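Local coordinates for protein gluconate kinase (Lactobacillus acidophilus, PDB 3LL3) that binds ATP and D-xylulose and, as a member of the FGGY carbohydrate kinase family, probably phosphorylates a sugar or sugar acid, at residues Ile7-Gly12 / Gln57-Asp62; Ile74-Gln79 / Glu159-Arg164; Ala151-Gly156 / Gly167-Asp172. All coordinates share one frame; numbering follows the deposited sequence.

How the interactions relate
Three adjoining contacts in the N-terminal FGGY region show how helices pack on an actin-like ATPase sheet, two of them on neighbouring strands. Interaction 1 comes first along the chain and sets helix 49-65 against strand 4-11. Interaction 2, its centre about 10 Å away, uses the next strand of the same mixed sheet, 70-78, to receive helix 157-166. Interaction 3 lies, centre to centre, about 11 Å from interaction 2 and about 20 Å from interaction 1; it joins strand 153-155 and segment 167-172, which flank helix 157-166 in sequence, so that its segments alternate with those of interaction 2. Contacts 1 and 2 touch, as do 2 and 3.

Interaction 1 (Ile7-Gly12 / Gln57-Asp62); sequences IGMDVG and QEIIFD
The carbonyl oxygen of Met9 accepts a backbone hydrogen bond from Ser77 N, which ties this residue to strand 70-78, while its side chain points toward the neighbouring helix and meets Ile59 and Ile60. The residue is modelled as selenomethionine, and its chain does not run straight toward the helix. Two successive bends, chi2 -72° and chi3 -69°, curl it so that SE and the terminal methyl both lie against the same pair of isoleucines. Met9 SE meets Ile60 CG1 at 3.9 Å, the side chains crossing at about a right angle, and sits 4.0 Å from Ile59 CG2. The methyl CE of Met9 lies equally near that Ile59 branch, at 4.0 Å from CG2, as the two side chains pass in opposite directions.

Ile60 uses its other branch for a second neighbour. Its CG2 methyl receives the CD1 end of Ile7 at 4.1 Å, so Ile60 spans two strand residues while Met9 spans two helix residues. The pattern exemplifies a helix laid over a sheet in the ribonuclease H-like fold of actin-type ATPases: the axes of strand 7-11 and helix 57-62 approach to 10.4 Å and run roughly antiparallel, at 153°. On the sheet, Met9 also rests on Ile74 and Trp76 of strand 70-78, whereas Asp10 takes part in a salt bridge with Lys17. Leu225 of helix 219-225 touches Ile60 as well.

All four touching residues are buried, and no hydrogen bond links strand to helix. The attachment therefore rests on dispersion and exclusion of water, as it would with the natural methionine in place of its selenium analogue; with no directional bond, the contact depends on how the apolar side chains fit together.

Interaction 2 (Ile74-Gln79 / Glu159-Arg164); sequences ISWSSQ and EYIIFR. With XUL (D-xylulose), chain E.
Trp76 gives the broadest surface to this contact, and two consecutive isoleucines of the helix, Ile161 and Ile162, divide its indole between them. With CG anti to the carbonyl carbon (chi1 -56°), the ring projects from the strand toward helix 157-166. At the far end of its six-membered ring, CH2 lies 3.7 Å from the CG2 methyl of Ile161, which approaches obliquely and also comes within 3.9 Å of CZ3. Ile162 reaches the pyrrole end instead: its CB does not head for the strand, but the side chain extends until CD1 lies over one face, 4.2 Å from Trp76 CD1. The opposite face carries Ile74 CG2, 3.4 Å above the ring plane near the rim, so the indole is held between strand and helix.

Strand 70-78 is an inner strand of the mixed sheet of the actin-like ATPase domain, and Val56 of helix 49-65 also touches Trp76, which thus fills the junction of two helices with one sheet. Past the strand's end the chain enters the sugar pocket, where Gln79 CA is 3.5 Å from O5 of D-xylulose. Ser78 OG donates to Gln79 O at 3.0 Å, meeting a lone pair in the carbonyl plane. On the helix, Arg164 NH1 donates to Tyr160 OH at 2.7 Å, with the hydroxyl near the guanidinium plane; the bond is bent, at 142°.

Interaction 3 (Ala151-Gly156 / Gly167-Asp172); sequences AQKWIG and GKLVTD
Leu169 carries the apolar part of this contact, setting one methyl against Lys153 and the other against Ile155. Its CD1 lies beside the aliphatic chain of the lysine, 3.5 Å from CD of Lys153 and close to the carbons before and after it. A bend in the lysine chain at chi2 (-68°) brings CG, CD and CE alongside the leucine methyl, and a second bend, at chi4 (-76°), turns NZ. Leu169 itself is modelled off a staggered position, chi1 -93°. Its second methyl, CD2, meets CG2 of Ile155 at 3.8 Å, the two side chains crossing at about a right angle. Lys153 and Ile155, two residues apart on one strand, thus receive separate branches of a single leucine.

Polar interactions surround this apolar wedge without bridging the two segments. The ammonium group of Lys153 makes a weak hydrogen bond to Glu202 O, so the lysine combines a hydrophobic stem with a polar end. Thr171 OG1 and Glu159 OE2 are hydrogen-bonded, tying segment 167-172 to helix 157-166. Asp172, at the N-cap of the following helix, accepts a weak bond from Met175 N and forms a salt bridge with Lys158.

A classic beta bulge places Gln152 and Lys153 opposite the single residue Leu86 of strand 84-86, while Gly167 leaves helix 157-166 with positive phi. The strands at the two ends of that helix enter different small sheets, 153-155 pairing with 84-86 and 170-172 with 206-208. The unit is consequently a strand-helix-strand connection between two sheets, packed beside the central sheet of the FGGY kinase N-terminal domain.

Interaction 1 (Ile7-Gly12 / Gln57-Asp62)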
loop_
_atom_site.group_PDB
_atom_site.type_symbol
_atom_site.label_atom_id
_atom_site.label_comp_id
_atom_site.label_asym_id
_atom_site.label_seq_id
_atom_site.Cartn_x
_atom_site.Cartn_y
_atom_site.Cartn_z
ATOM N N ILE A 7 -23.527 31.073 -29.182
ATOM C CA ILE A 7 -23.473 30.530 -27.834
ATOM C C ILE A 7 -23.098 29.058 -27.892
ATOM O O ILE A 7 -23.660 28.291 -28.679
ATOM C CB ILE A 7 -24.800 30.697 -27.094
ATOM C CG1 ILE A 7 -25.126 32.177 -26.916
ATOM C CG2 ILE A 7 -24.755 30.025 -25.754
ATOM C CD1 ILE A 7 -26.505 32.403 -26.306
ATOM N N GLY A 8 -22.118 28.673 -27.082
ATOM C CA GLY A 8 -21.772 27.274 -26.934
ATOM C C GLY A 8 -22.232 26.820 -25.571
ATOM O O GLY A 8 -21.950 27.476 -24.569
HETATM N N MSE A 9 -22.963 25.711 -25.536
HETATM C CA MSE A 9 -23.529 25.191 -24.306
HETATM C C MSE A 9 -22.837 23.896 -23.952
HETATM O O MSE A 9 -22.511 23.113 -24.834
HETATM C CB MSE A 9 -25.015 24.904 -24.499
HETATM C CG MSE A 9 -25.828 26.124 -24.925
HETATM SE SE MSE A 9 -26.011 27.382 -23.443
HETATM C CE MSE A 9 -27.188 26.350 -22.254
ATOM N N ASP A 10 -22.648 23.659 -22.661
ATOM C CA ASP A 10 -22.011 22.451 -22.184
ATOM C C ASP A 10 -22.894 21.831 -21.107
ATOM O O ASP A 10 -22.911 22.290 -19.966
ATOM C CB ASP A 10 -20.657 22.808 -21.599
ATOM C CG ASP A 10 -19.911 21.605 -21.066
ATOM O OD1 ASP A 10 -19.774 20.607 -21.814
ATOM O OD2 ASP A 10 -19.436 21.677 -19.905
ATOM N N VAL A 11 -23.633 20.789 -21.471
ATOM C CA VAL A 11 -24.627 20.226 -20.582
ATOM C C VAL A 11 -24.005 19.091 -19.783
ATOM O O VAL A 11 -24.034 17.920 -20.191
ATOM C CB VAL A 11 -25.897 19.756 -21.362
ATOM C CG1 VAL A 11 -27.012 19.393 -20.402
ATOM C CG2 VAL A 11 -26.360 20.854 -22.318
ATOM N N GLY A 12 -23.423 19.444 -18.642
ATOM C CA GLY A 12 -22.726 18.466 -17.833
ATOM C C GLY A 12 -23.603 17.874 -16.760
ATOM O O GLY A 12 -24.744 18.285 -16.580
ATOM N N GLN A 57 -32.647 27.403 -20.376
ATOM C CA GLN A 57 -33.326 28.626 -20.813
ATOM C C GLN A 57 -32.774 29.836 -20.088
ATOM O O GLN A 57 -32.630 30.907 -20.662
ATOM C CB GLN A 57 -34.818 28.570 -20.519
ATOM C CG GLN A 57 -35.537 27.398 -21.122
ATOM C CD GLN A 57 -36.973 27.354 -20.655
ATOM O OE1 GLN A 57 -37.369 26.456 -19.917
ATOM N NE2 GLN A 57 -37.747 28.352 -21.044
ATOM N N GLU A 58 -32.505 29.646 -18.802
ATOM C CA GLU A 58 -32.049 30.703 -17.932
ATOM C C GLU A 58 -30.660 31.170 -18.374
ATOM O O GLU A 58 -30.413 32.363 -18.537
ATOM C CB GLU A 58 -32.016 30.173 -16.508
ATOM C CG GLU A 58 -32.207 31.214 -15.444
ATOM C CD GLU A 58 -32.258 30.594 -14.063
ATOM O OE1 GLU A 58 -32.894 29.521 -13.922
ATOM O OE2 GLU A 58 -31.663 31.172 -13.128
ATOM N N ILE A 59 -29.764 30.219 -18.590
ATOM C CA ILE A 59 -28.430 30.525 -19.078
ATOM C C ILE A 59 -28.465 31.302 -20.392
ATOM O O ILE A 59 -27.842 32.358 -20.509
ATOM C CB ILE A 59 -27.578 29.246 -19.213
ATOM C CG1 ILE A 59 -27.207 28.730 -17.821
ATOM C CG2 ILE A 59 -26.324 29.510 -20.022
ATOM C CD1 ILE A 59 -26.739 27.299 -17.808
ATOM N N ILE A 60 -29.210 30.801 -21.372
ATOM C CA ILE A 60 -29.269 31.464 -22.671
ATOM C C ILE A 60 -29.829 32.884 -22.560
ATOM O O ILE A 60 -29.293 33.828 -23.148
ATOM C CB ILE A 60 -30.072 30.648 -23.675
ATOM C CG1 ILE A 60 -29.375 29.307 -23.913
ATOM C CG2 ILE A 60 -30.266 31.438 -24.982
ATOM C CD1 ILE A 60 -30.181 28.333 -24.755
ATOM N N PHE A 61 -30.886 33.043 -21.778
ATOM C CA PHE A 61 -31.462 34.365 -21.591
ATOM C C PHE A 61 -30.440 35.343 -20.994
ATOM O O PHE A 61 -30.252 36.447 -21.520
ATOM C CB PHE A 61 -32.723 34.292 -20.728
ATOM C CG PHE A 61 -33.383 35.623 -20.505
ATOM C CD1 PHE A 61 -33.984 36.297 -21.553
ATOM C CD2 PHE A 61 -33.399 36.205 -19.250
ATOM C CE1 PHE A 61 -34.593 37.529 -21.354
ATOM C CE2 PHE A 61 -34.011 37.430 -19.047
ATOM C CZ PHE A 61 -34.605 38.089 -20.100
ATOM N N ASP A 62 -29.777 34.935 -19.911
ATOM C CA ASP A 62 -28.809 35.794 -19.240
ATOM C C ASP A 62 -27.702 36.253 -20.183
ATOM O O ASP A 62 -27.275 37.411 -20.147
ATOM C CB ASP A 62 -28.199 35.082 -18.037
ATOM C CG ASP A 62 -29.169 34.949 -16.897
ATOM O OD1 ASP A 62 -30.336 35.360 -17.066
ATOM O OD2 ASP A 62 -28.765 34.441 -15.832
#

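Interaction 2 (Ile74-Gln79 / Glu159-Arg164)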
loop_
_atom_site.group_PDB
_atom_site.type_symbol
_atom_site.label_atom_id
_atom_site.label_comp_id
_atom_site.label_asym_id
_atom_site.label_seq_id
_atom_site.Cartn_x
_atom_site.Cartn_y
_atom_site.Cartn_z
ATOM N N ILE A 74 -26.852 28.537 -31.628
ATOM C CA ILE A 74 -26.588 27.959 -30.320
ATOM C C ILE A 74 -26.168 26.505 -30.548
ATOM O O ILE A 74 -26.921 25.718 -31.127
ATOM C CB ILE A 74 -27.824 28.006 -29.425
ATOM C CG1 ILE A 74 -28.310 29.447 -29.271
ATOM C CG2 ILE A 74 -27.546 27.403 -28.062
ATOM C CD1 ILE A 74 -29.675 29.529 -28.602
ATOM N N SER A 75 -24.957 26.163 -30.110
ATOM C CA SER A 75 -24.411 24.833 -30.323
ATOM C C SER A 75 -24.208 24.107 -28.991
ATOM O O SER A 75 -24.126 24.737 -27.925
ATOM C CB SER A 75 -23.096 24.934 -31.100
ATOM O OG SER A 75 -22.654 23.654 -31.521
ATOM N N TRP A 76 -24.096 22.781 -29.057
ATOM C CA TRP A 76 -24.240 21.954 -27.863
ATOM C C TRP A 76 -23.107 20.964 -27.662
ATOM O O TRP A 76 -22.708 20.267 -28.596
ATOM C CB TRP A 76 -25.593 21.223 -27.896
ATOM C CG TRP A 76 -26.727 22.169 -28.030
ATOM C CD1 TRP A 76 -27.259 22.653 -29.192
ATOM C CD2 TRP A 76 -27.465 22.776 -26.965
ATOM N NE1 TRP A 76 -28.287 23.529 -28.912
ATOM C CE2 TRP A 76 -28.437 23.611 -27.551
ATOM C CE3 TRP A 76 -27.406 22.683 -25.569
ATOM C CZ2 TRP A 76 -29.333 24.356 -26.790
ATOM C CZ3 TRP A 76 -28.296 23.423 -24.816
ATOM C CH2 TRP A 76 -29.243 24.256 -25.431
ATOM N N SER A 77 -22.576 20.946 -26.441
ATOM C CA SER A 77 -21.691 19.900 -25.959
ATOM C C SER A 77 -22.431 19.262 -24.782
ATOM O O SER A 77 -23.104 19.961 -24.018
ATOM C CB SER A 77 -20.362 20.491 -25.501
ATOM O OG SER A 77 -19.562 19.501 -24.886
ATOM N N SER A 78 -22.365 17.942 -24.656
ATOM C CA SER A 78 -23.204 17.266 -23.670
ATOM C C SER A 78 -22.535 16.046 -23.033
ATOM O O SER A 78 -21.793 15.327 -23.702
ATOM C CB SER A 78 -24.530 16.850 -24.327
ATOM O OG SER A 78 -25.319 16.069 -23.448
ATOM N N GLN A 79 -22.819 15.824 -21.750
ATOM C CA GLN A 79 -22.490 14.576 -21.085
ATOM C C GLN A 79 -22.970 13.410 -21.949
ATOM O O GLN A 79 -23.890 13.562 -22.744
ATOM C CB GLN A 79 -23.203 14.504 -19.738
ATOM C CG GLN A 79 -24.712 14.452 -19.884
ATOM C CD GLN A 79 -25.449 14.608 -18.565
ATOM O OE1 GLN A 79 -25.765 15.721 -18.135
ATOM N NE2 GLN A 79 -25.765 13.486 -17.938
ATOM N N GLU A 159 -30.732 15.287 -26.689
ATOM C CA GLU A 159 -31.926 15.105 -27.523
ATOM C C GLU A 159 -33.159 15.727 -26.859
ATOM O O GLU A 159 -33.953 16.398 -27.507
ATOM C CB GLU A 159 -32.193 13.619 -27.782
ATOM C CG GLU A 159 -31.159 12.934 -28.657
ATOM C CD GLU A 159 -29.852 12.768 -27.924
ATOM O OE1 GLU A 159 -29.897 12.228 -26.791
ATOM O OE2 GLU A 159 -28.798 13.209 -28.459
ATOM N N TYR A 160 -33.302 15.493 -25.563
ATOM C CA TYR A 160 -34.406 16.047 -24.806
ATOM C C TYR A 160 -34.478 17.558 -24.946
ATOM O O TYR A 160 -35.532 18.104 -25.303
ATOM C CB TYR A 160 -34.292 15.688 -23.323
ATOM C CG TYR A 160 -35.421 16.313 -22.519
ATOM C CD1 TYR A 160 -36.721 15.864 -22.657
ATOM C CD2 TYR A 160 -35.184 17.368 -21.645
ATOM C CE1 TYR A 160 -37.759 16.441 -21.945
ATOM C CE2 TYR A 160 -36.217 17.950 -20.922
ATOM C CZ TYR A 160 -37.500 17.482 -21.076
ATOM O OH TYR A 160 -38.527 18.061 -20.352
ATOM N N ILE A 161 -33.351 18.225 -24.642
ATOM C CA ILE A 161 -33.265 19.676 -24.729
ATOM C C ILE A 161 -33.640 20.149 -26.119
ATOM O O ILE A 161 -34.507 21.010 -26.279
ATOM C CB ILE A 161 -31.857 20.203 -24.358
ATOM C CG1 ILE A 161 -31.559 19.903 -22.889
ATOM C CG2 ILE A 161 -31.759 21.691 -24.623
ATOM C CD1 ILE A 161 -30.073 19.947 -22.522
ATOM N N ILE A 162 -32.994 19.593 -27.131
ATOM C CA ILE A 162 -33.275 20.036 -28.483
ATOM C C ILE A 162 -34.738 19.762 -28.862
ATOM O O ILE A 162 -35.339 20.507 -29.632
ATOM C CB ILE A 162 -32.295 19.413 -29.470
ATOM C CG1 ILE A 162 -30.899 20.000 -29.195
ATOM C CG2 ILE A 162 -32.729 19.676 -30.916
ATOM C CD1 ILE A 162 -29.785 19.360 -29.960
ATOM N N PHE A 163 -35.309 18.709 -28.295
ATOM C CA PHE A 163 -36.687 18.361 -28.606
ATOM C C PHE A 163 -37.609 19.422 -28.027
ATOM O O PHE A 163 -38.546 19.876 -28.688
ATOM C CB PHE A 163 -37.040 16.989 -28.045
ATOM C CG PHE A 163 -38.487 16.622 -28.212
ATOM C CD1 PHE A 163 -39.051 16.534 -29.474
ATOM C CD2 PHE A 163 -39.282 16.360 -27.104
ATOM C CE1 PHE A 163 -40.392 16.189 -29.637
ATOM C CE2 PHE A 163 -40.634 16.007 -27.259
ATOM C CZ PHE A 163 -41.182 15.925 -28.524
ATOM N N ARG A 164 -37.331 19.832 -26.795
ATOM C CA ARG A 164 -38.152 20.846 -26.166
ATOM C C ARG A 164 -38.104 22.118 -27.001
ATOM O O ARG A 164 -39.124 22.778 -27.176
ATOM C CB ARG A 164 -37.703 21.111 -24.730
ATOM C CG ARG A 164 -38.019 19.978 -23.752
ATOM C CD ARG A 164 -39.504 19.930 -23.374
ATOM N NE ARG A 164 -39.963 21.186 -22.790
ATOM C CZ ARG A 164 -39.827 21.523 -21.510
ATOM N NH1 ARG A 164 -39.251 20.694 -20.655
ATOM N NH2 ARG A 164 -40.260 22.706 -21.085
HETATM C C1 XUL E . -16.660 9.824 -22.098
HETATM C C2 XUL E . -17.243 8.813 -21.095
HETATM C C3 XUL E . -17.870 9.306 -19.761
HETATM C C4 XUL E . -18.167 10.816 -19.679
HETATM C C5 XUL E . -19.353 11.266 -20.553
HETATM O O1 XUL E . -15.269 9.639 -22.209
HETATM O O2 XUL E . -17.162 7.632 -21.334
HETATM O O3 XUL E . -16.993 9.018 -18.701
HETATM O O4 XUL E . -18.458 11.114 -18.332
HETATM O O5 XUL E . -19.920 12.460 -20.070
#

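Interaction 3 (Ala151-Gly156 / Gly167-Asp172)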
loop_
_atom_site.group_PDB
_atom_site.type_symbol
_atom_site.label_atom_id
_atom_site.label_comp_id
_atom_site.label_asym_id
_atom_site.label_seq_id
_atom_site.Cartn_x
_atom_site.Cartn_y
_atom_site.Cartn_z
ATOM N N ALA A 151 -42.716 3.149 -22.896
ATOM C CA ALA A 151 -41.724 3.988 -23.585
ATOM C C ALA A 151 -41.820 3.908 -25.116
ATOM O O ALA A 151 -41.677 2.839 -25.703
ATOM C CB ALA A 151 -40.302 3.637 -23.118
ATOM N N GLN A 152 -42.045 5.051 -25.756
ATOM C CA GLN A 152 -42.089 5.135 -27.213
ATOM C C GLN A 152 -40.811 5.768 -27.777
ATOM O O GLN A 152 -40.541 5.686 -28.981
ATOM C CB GLN A 152 -43.304 5.952 -27.663
ATOM C CG GLN A 152 -44.649 5.300 -27.286
ATOM C CD GLN A 152 -44.782 3.898 -27.844
ATOM O OE1 GLN A 152 -44.663 3.688 -29.055
ATOM N NE2 GLN A 152 -45.017 2.926 -26.963
ATOM N N LYS A 153 -40.046 6.416 -26.905
ATOM C CA LYS A 153 -38.767 7.020 -27.298
ATOM C C LYS A 153 -37.748 6.837 -26.190
ATOM O O LYS A 153 -38.059 7.019 -25.012
ATOM C CB LYS A 153 -38.921 8.514 -27.603
ATOM C CG LYS A 153 -39.750 8.815 -28.863
ATOM C CD LYS A 153 -39.004 8.348 -30.099
ATOM C CE LYS A 153 -39.547 8.979 -31.373
ATOM N NZ LYS A 153 -40.814 8.371 -31.783
ATOM N N TRP A 154 -36.531 6.464 -26.572
ATOM C CA TRP A 154 -35.427 6.393 -25.636
ATOM C C TRP A 154 -34.359 7.359 -26.118
ATOM O O TRP A 154 -33.843 7.222 -27.226
ATOM C CB TRP A 154 -34.876 4.971 -25.579
ATOM C CG TRP A 154 -35.792 4.029 -24.885
ATOM C CD1 TRP A 154 -36.530 3.019 -25.449
ATOM C CD2 TRP A 154 -36.095 4.022 -23.492
ATOM N NE1 TRP A 154 -37.253 2.373 -24.480
ATOM C CE2 TRP A 154 -37.004 2.965 -23.269
ATOM C CE3 TRP A 154 -35.677 4.796 -22.405
ATOM C CZ2 TRP A 154 -37.502 2.666 -22.008
ATOM C CZ3 TRP A 154 -36.167 4.500 -21.147
ATOM C CH2 TRP A 154 -37.082 3.443 -20.962
ATOM N N ILE A 155 -34.053 8.360 -25.299
ATOM C CA ILE A 155 -33.198 9.450 -25.750
ATOM C C ILE A 155 -32.210 9.843 -24.674
ATOM O O ILE A 155 -32.249 9.318 -23.566
ATOM C CB ILE A 155 -34.032 10.703 -26.106
ATOM C CG1 ILE A 155 -34.750 11.226 -24.863
ATOM C CG2 ILE A 155 -35.045 10.395 -27.230
ATOM C CD1 ILE A 155 -35.746 12.371 -25.164
ATOM N N GLY A 156 -31.332 10.788 -25.004
ATOM C CA GLY A 156 -30.416 11.341 -24.022
ATOM C C GLY A 156 -30.787 12.779 -23.736
ATOM O O GLY A 156 -31.640 13.353 -24.417
ATOM N N GLY A 167 -39.147 20.663 -31.217
ATOM C CA GLY A 167 -40.091 19.599 -31.503
ATOM C C GLY A 167 -39.492 18.491 -32.365
ATOM O O GLY A 167 -40.207 17.610 -32.834
ATOM N N LYS A 168 -38.177 18.525 -32.571
ATOM C CA LYS A 168 -37.502 17.471 -33.327
ATOM C C LYS A 168 -36.668 16.551 -32.416
ATOM O O LYS A 168 -36.121 16.990 -31.406
ATOM C CB LYS A 168 -36.658 18.072 -34.450
ATOM C CG LYS A 168 -37.496 18.748 -35.543
ATOM C CD LYS A 168 -36.653 19.277 -36.698
ATOM C CE LYS A 168 -37.531 19.601 -37.911
ATOM N NZ LYS A 168 -38.417 20.782 -37.682
ATOM N N LEU A 169 -36.617 15.272 -32.768
ATOM C CA LEU A 169 -35.837 14.285 -32.040
ATOM C C LEU A 169 -34.689 13.815 -32.912
ATOM O O LEU A 169 -34.869 12.940 -33.759
ATOM C CB LEU A 169 -36.693 13.077 -31.660
ATOM C CG LEU A 169 -37.364 13.094 -30.290
ATOM C CD1 LEU A 169 -38.063 11.756 -30.010
ATOM C CD2 LEU A 169 -36.346 13.382 -29.213
ATOM N N VAL A 170 -33.504 14.380 -32.681
ATOM C CA VAL A 170 -32.331 14.046 -33.466
ATOM C C VAL A 170 -31.114 13.909 -32.554
ATOM O O VAL A 170 -30.947 14.692 -31.615
ATOM C CB VAL A 170 -32.040 15.141 -34.490
ATOM C CG1 VAL A 170 -30.832 14.770 -35.331
ATOM C CG2 VAL A 170 -33.274 15.382 -35.380
ATOM N N THR A 171 -30.289 12.905 -32.815
ATOM C CA THR A 171 -29.003 12.776 -32.119
ATOM C C THR A 171 -27.854 12.859 -33.131
ATOM O O THR A 171 -28.058 12.613 -34.326
ATOM C CB THR A 171 -28.927 11.469 -31.290
ATOM O OG1 THR A 171 -27.788 11.512 -30.423
ATOM C CG2 THR A 171 -28.839 10.236 -32.194
ATOM N N ASP A 172 -26.654 13.224 -32.690
ATOM C CA ASP A 172 -25.536 13.238 -33.619
ATOM C C ASP A 172 -24.791 11.921 -33.481
ATOM O O ASP A 172 -24.945 11.213 -32.490
ATOM C CB ASP A 172 -24.573 14.399 -33.342
ATOM C CG ASP A 172 -23.806 14.209 -32.042
ATOM O OD1 ASP A 172 -22.601 13.866 -32.086
ATOM O OD2 ASP A 172 -24.421 14.392 -30.969
#